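Local atomic coordinates of HcgC (Methanococcus maripaludis S2, PDB entry 5O4J), a protein that acts as a SAM-dependent C-methyltransferase on a pyridinol, probably in the biosynthesis of the FeGP cofactor of [Fe]-hydrogenase. Residues T12-I16 / L242-S247; G39-K43 / D64-V68. All blocks are in the same frame, centred on the assembly; numbering follows the deposited sequence.

Contact 1 of 2, residues T12-I16 / L242-S247; sequences TRSKI and LEEILS
The segment Thr12-Ile16 leaves its strand after Arg13 and bends at Lys15 (phi/psi -66/-39) before extending again at Ile16, while Leu242-Ser247 is regular helix inside helix 239-251. The closest CA pair across the segments is Ser14 and Glu243, 6.5 Å apart. Bent back by three torsions near -50° (chi1 -54°, chi2 -55°, chi3 -46°), the Glu243 side chain brings its carboxylate to the turn and accepts hydrogen bonds from two consecutive backbone amides: Lys15 N to Glu243 OE2 at 2.7 Å and Ile16 N to Glu243 OE1 at 3.1 Å. Within the turn, Ser14 in the p rotamer donates from OG to Ile16 O at 2.8 Å. Packing contacts lie beside this polar pair. Leu242 CD2 approaches Thr12 CG2 and Ser14 CA, both at 3.7 Å; Leu246 CD1 meets Ser14 CB at 3.7 Å; Ile16 CD1 makes an apolar contact with Leu246 CB at 3.9 Å. In this example the carboxylate of a helical glutamate accepts two successive amides just past a strand's end, joining helix 239-251 to the end of inner strand 10-13 of the four-stranded antiparallel sheet, with Leu242 and Leu246 packed against strand 230-234 and helix 177-193.

Contact 2 of 2, residues G39-K43 / D64-V68; sequences GEEFK and DCEEV
Two well-aligned backbone hydrogen bonds define this contact: Phe42 N donates to Asp64 O at 2.9 Å, and Glu66 N donates to Phe42 O, also at 2.9 Å. Phe42 thus reaches the residues flanking Cys65 with both its amide and its carbonyl, the pattern of a parallel beta bridge; the CA atoms of Phe42 and Cys65 are 4.6 Å apart. A weak third bond, Glu67 N to Lys43 O at 3.1 Å, follows where both chains turn a corner, Lys43 at phi/psi -81/-38 and Glu66 at -63/-44. The carbonyls of Asp64 and Phe42 each take a CA-H...O contact as well: Glu41 CA to Asp64 O at 3.2 Å, and Cys65 CA to Phe42 O at 3.3 Å.

Ahead of the bridge, water replaces direct pairing. One water donates to Gly39 O (2.7 Å) and Asp64 OD1 (3.2 Å), a second to Glu40 O (2.8 Å) and Asp64 OD2 (2.6 Å), and a third to Glu41 OE2 (2.9 Å) and Asp64 OD1 (2.7 Å).

Phe42 and Cys65, both with chi1 m, project from the same face of the sheet, and Cys65 SG lies 3.8 Å from Phe42 CD2 in an oblique sulfur-aromatic contact. Both side chains touch Leu108, and Phe42 also reaches Val130. The pairing opens the parallel alignment of strands 42-48 and 65-72, which helix 54-60 connects as a beta-alpha-beta unit; strand 108-111 flanks the first strand and strand 87-90 the second.

From the N terminus, the chain passes through strand 10-13 and the turn of contact 1, then runs along helix 18-37 to contact 2. There, residues 39-43 meet 64-68 after the crossover through helix 54-60 of one beta-alpha-beta unit, closing a short loop. Contact 1 closes only when helix 239-251 returns to residues 12-16, 226 residues later, so the small loop lies wholly within the large one and the two do not cross. The centres of contact 1 and contact 2 are about 38 Å apart, on opposite sides of the chain's centre. Contact 1 joins a late helix to the antiparallel sheet, whereas contact 2 pairs neighbouring strands of the mixed sheet: local pairing within one sheet, long-range closure at the other.

Contact 1 of 2, residues T12-I16 / L242-S247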
loop_
_atom_site.group_PDB
_atom_site.type_symbol
_atom_site.label_atom_id
_atom_site.label_comp_id
_atom_site.label_asym_id
_atom_site.label_seq_id
_atom_site.Cartn_x
_atom_site.Cartn_y
_atom_site.Cartn_z
ATOM N N THR A 12 2.211 23.862 -1.158
ATOM C CA THR A 12 2.876 23.693 -2.442
ATOM C C THR A 12 1.891 23.069 -3.420
ATOM O O THR A 12 1.376 21.979 -3.171
ATOM C CB THR A 12 4.115 22.812 -2.290
ATOM O OG1 THR A 12 4.955 23.357 -1.263
ATOM C CG2 THR A 12 4.895 22.748 -3.612
ATOM N N ARG A 13 1.646 23.751 -4.532
ATOM C CA ARG A 13 0.852 23.208 -5.625
ATOM C C ARG A 13 1.787 22.676 -6.704
ATOM O O ARG A 13 2.777 23.322 -7.059
ATOM C CB ARG A 13 -0.063 24.273 -6.223
ATOM C CG ARG A 13 -1.158 24.776 -5.283
ATOM C CD ARG A 13 -1.971 25.911 -5.913
ATOM N NE ARG A 13 -2.064 25.804 -7.371
ATOM C CZ ARG A 13 -2.798 26.599 -8.145
ATOM N NH1 ARG A 13 -3.528 27.573 -7.616
ATOM N NH2 ARG A 13 -2.800 26.409 -9.458
ATOM N N SER A 14 1.478 21.494 -7.223
ATOM C CA SER A 14 2.343 20.907 -8.235
ATOM C C SER A 14 2.321 21.744 -9.507
ATOM O O SER A 14 1.290 22.306 -9.893
ATOM C CB SER A 14 1.935 19.462 -8.546
ATOM O OG SER A 14 0.629 19.350 -9.111
ATOM N N LYS A 15 3.485 21.847 -10.148
ATOM C CA LYS A 15 3.534 22.465 -11.467
ATOM C C LYS A 15 2.787 21.623 -12.489
ATOM O O LYS A 15 2.104 22.162 -13.367
ATOM C CB LYS A 15 4.983 22.675 -11.902
ATOM C CG LYS A 15 5.741 23.675 -11.049
ATOM C CD LYS A 15 7.220 23.659 -11.378
ATOM C CE LYS A 15 7.981 24.625 -10.495
ATOM N NZ LYS A 15 7.605 26.022 -10.853
ATOM N N ILE A 16 2.916 20.302 -12.395
ATOM C CA ILE A 16 2.188 19.406 -13.284
ATOM C C ILE A 16 0.692 19.539 -13.024
ATOM O O ILE A 16 0.230 19.383 -11.888
ATOM C CB ILE A 16 2.678 17.962 -13.090
ATOM C CG1 ILE A 16 4.056 17.792 -13.738
ATOM C CG2 ILE A 16 1.678 16.933 -13.654
ATOM C CD1 ILE A 16 4.828 16.617 -13.193
ATOM N N LEU A 242 7.997 16.573 -5.202
ATOM C CA LEU A 242 6.616 16.538 -5.675
ATOM C C LEU A 242 6.549 16.305 -7.181
ATOM O O LEU A 242 5.823 15.420 -7.655
ATOM C CB LEU A 242 5.927 17.851 -5.295
ATOM C CG LEU A 242 4.547 18.191 -5.841
ATOM C CD1 LEU A 242 3.545 17.094 -5.584
ATOM C CD2 LEU A 242 4.071 19.520 -5.225
ATOM N N GLU A 243 7.307 17.082 -7.955
ATOM C CA GLU A 243 7.282 16.905 -9.404
ATOM C C GLU A 243 7.955 15.594 -9.817
ATOM O O GLU A 243 7.501 14.927 -10.752
ATOM C CB GLU A 243 7.964 18.083 -10.104
ATOM C CG GLU A 243 7.445 19.496 -9.740
ATOM C CD GLU A 243 5.946 19.670 -9.933
ATOM O OE1 GLU A 243 5.430 19.257 -10.992
ATOM O OE2 GLU A 243 5.297 20.256 -9.042
ATOM N N GLU A 244 9.047 15.220 -9.142
ATOM C CA GLU A 244 9.738 13.984 -9.500
ATOM C C GLU A 244 8.839 12.765 -9.304
ATOM O O GLU A 244 8.833 11.856 -10.142
ATOM C CB GLU A 244 11.022 13.832 -8.683
ATOM C CG GLU A 244 12.146 14.788 -9.084
ATOM C CD GLU A 244 12.972 14.280 -10.255
ATOM O OE1 GLU A 244 13.606 15.110 -10.940
ATOM O OE2 GLU A 244 12.996 13.052 -10.488
ATOM N N ILE A 245 8.071 12.723 -8.212
ATOM C CA ILE A 245 7.203 11.578 -7.964
ATOM C C ILE A 245 6.090 11.509 -9.000
ATOM O O ILE A 245 5.756 10.430 -9.501
ATOM C CB ILE A 245 6.650 11.641 -6.529
ATOM C CG1 ILE A 245 7.776 11.331 -5.544
ATOM C CG2 ILE A 245 5.486 10.678 -6.343
ATOM C CD1 ILE A 245 7.488 11.765 -4.142
ATOM N N LEU A 246 5.469 12.649 -9.305
ATOM C CA LEU A 246 4.436 12.677 -10.334
ATOM C C LEU A 246 5.007 12.241 -11.671
ATOM O O LEU A 246 4.416 11.417 -12.369
ATOM C CB LEU A 246 3.845 14.079 -10.459
ATOM C CG LEU A 246 2.712 14.377 -9.495
ATOM C CD1 LEU A 246 2.483 15.888 -9.447
ATOM C CD2 LEU A 246 1.457 13.624 -9.921
ATOM N N SER A 247 6.163 12.807 -12.048
ATOM C CA SER A 247 6.762 12.470 -13.335
ATOM C C SER A 247 7.097 10.988 -13.419
ATOM O O SER A 247 6.878 10.359 -14.460
ATOM C CB SER A 247 8.012 13.317 -13.570
ATOM O OG SER A 247 7.649 14.661 -13.825
#

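Contact 2 of 2, residues G39-K43 / D64-V68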
loop_
_atom_site.group_PDB
_atom_site.type_symbol
_atom_site.label_atom_id
_atom_site.label_comp_id
_atom_site.label_asym_id
_atom_site.label_seq_id
_atom_site.Cartn_x
_atom_site.Cartn_y
_atom_site.Cartn_z
ATOM N N GLY A 39 3.666 3.969 -40.925
ATOM C CA GLY A 39 3.705 4.987 -41.957
ATOM C C GLY A 39 2.737 4.785 -43.095
ATOM O O GLY A 39 2.814 5.514 -44.089
ATOM N N GLU A 40 1.830 3.817 -42.990
ATOM C CA GLU A 40 0.838 3.613 -44.036
ATOM C C GLU A 40 -0.072 4.833 -44.150
ATOM O O GLU A 40 -0.455 5.447 -43.150
ATOM C CB GLU A 40 0.011 2.354 -43.754
ATOM C CG GLU A 40 -0.971 2.009 -44.876
ATOM C CD GLU A 40 -1.582 0.619 -44.755
ATOM O OE1 GLU A 40 -1.219 -0.133 -43.832
ATOM O OE2 GLU A 40 -2.426 0.274 -45.609
ATOM N N GLU A 41 -0.398 5.193 -45.384
ATOM C CA GLU A 41 -1.279 6.311 -45.668
ATOM C C GLU A 41 -2.672 5.791 -45.995
ATOM O O GLU A 41 -2.832 4.718 -46.587
ATOM C CB GLU A 41 -0.717 7.144 -46.823
ATOM C CG GLU A 41 0.537 7.916 -46.433
ATOM C CD GLU A 41 1.204 8.608 -47.605
ATOM O OE1 GLU A 41 0.708 8.488 -48.741
ATOM O OE2 GLU A 41 2.229 9.282 -47.384
ATOM N N PHE A 42 -3.679 6.564 -45.598
ATOM C CA PHE A 42 -5.067 6.146 -45.695
ATOM C C PHE A 42 -5.896 7.274 -46.289
ATOM O O PHE A 42 -5.605 8.455 -46.083
ATOM C CB PHE A 42 -5.634 5.764 -44.315
ATOM C CG PHE A 42 -4.907 4.627 -43.652
ATOM C CD1 PHE A 42 -5.287 3.309 -43.877
ATOM C CD2 PHE A 42 -3.836 4.873 -42.817
ATOM C CE1 PHE A 42 -4.606 2.263 -43.269
ATOM C CE2 PHE A 42 -3.153 3.832 -42.208
ATOM C CZ PHE A 42 -3.539 2.531 -42.425
ATOM N N LYS A 43 -6.953 6.896 -47.010
ATOM C CA LYS A 43 -7.842 7.884 -47.605
ATOM C C LYS A 43 -8.845 8.407 -46.591
ATOM O O LYS A 43 -9.165 9.603 -46.588
ATOM C CB LYS A 43 -8.575 7.276 -48.805
ATOM C CG LYS A 43 -7.708 7.153 -50.049
ATOM C CD LYS A 43 -8.404 6.345 -51.139
ATOM C CE LYS A 43 -7.635 6.400 -52.452
ATOM N NZ LYS A 43 -6.329 5.683 -52.377
ATOM N N ASP A 64 -0.965 11.273 -42.080
ATOM C CA ASP A 64 -0.986 10.174 -43.032
ATOM C C ASP A 64 -2.378 9.810 -43.529
ATOM O O ASP A 64 -2.489 8.961 -44.421
ATOM C CB ASP A 64 -0.345 8.935 -42.405
ATOM C CG ASP A 64 1.148 9.097 -42.199
ATOM O OD1 ASP A 64 1.744 9.978 -42.849
ATOM O OD2 ASP A 64 1.722 8.326 -41.406
ATOM N N CYS A 65 -3.429 10.421 -42.991
ATOM C CA CYS A 65 -4.800 10.131 -43.392
ATOM C C CYS A 65 -5.383 11.372 -44.053
ATOM O O CYS A 65 -5.392 12.451 -43.451
ATOM C CB CYS A 65 -5.645 9.711 -42.187
ATOM S SG CYS A 65 -5.066 8.216 -41.367
ATOM N N GLU A 66 -5.863 11.217 -45.291
ATOM C CA GLU A 66 -6.394 12.355 -46.039
ATOM C C GLU A 66 -7.613 12.960 -45.349
ATOM O O GLU A 66 -7.723 14.184 -45.222
ATOM C CB GLU A 66 -6.755 11.916 -47.460
ATOM C CG GLU A 66 -5.554 11.587 -48.336
ATOM C CD GLU A 66 -5.952 11.137 -49.734
ATOM O OE1 GLU A 66 -6.980 11.625 -50.252
ATOM O OE2 GLU A 66 -5.235 10.293 -50.314
ATOM N N GLU A 67 -8.517 12.116 -44.867
ATOM C CA GLU A 67 -9.704 12.554 -44.146
ATOM C C GLU A 67 -9.791 11.785 -42.840
ATOM O O GLU A 67 -9.578 10.569 -42.815
ATOM C CB GLU A 67 -10.972 12.322 -44.969
ATOM C CG GLU A 67 -12.235 12.919 -44.363
ATOM C CD GLU A 67 -13.481 12.558 -45.152
ATOM O OE1 GLU A 67 -14.475 13.310 -45.076
ATOM O OE2 GLU A 67 -13.466 11.521 -45.853
ATOM N N VAL A 68 -10.079 12.499 -41.756
ATOM C CA VAL A 68 -10.225 11.894 -40.439
ATOM C C VAL A 68 -11.574 12.311 -39.880
ATOM O O VAL A 68 -11.870 13.507 -39.791
ATOM C CB VAL A 68 -9.090 12.293 -39.482
ATOM C CG1 VAL A 68 -9.305 11.648 -38.111
ATOM C CG2 VAL A 68 -7.747 11.871 -40.059
HETATM O O HOH W 1 3.828 8.010 -44.270
HETATM O O HOH W 2 0.375 6.258 -40.592
HETATM O O HOH W 3 2.267 11.215 -45.243
#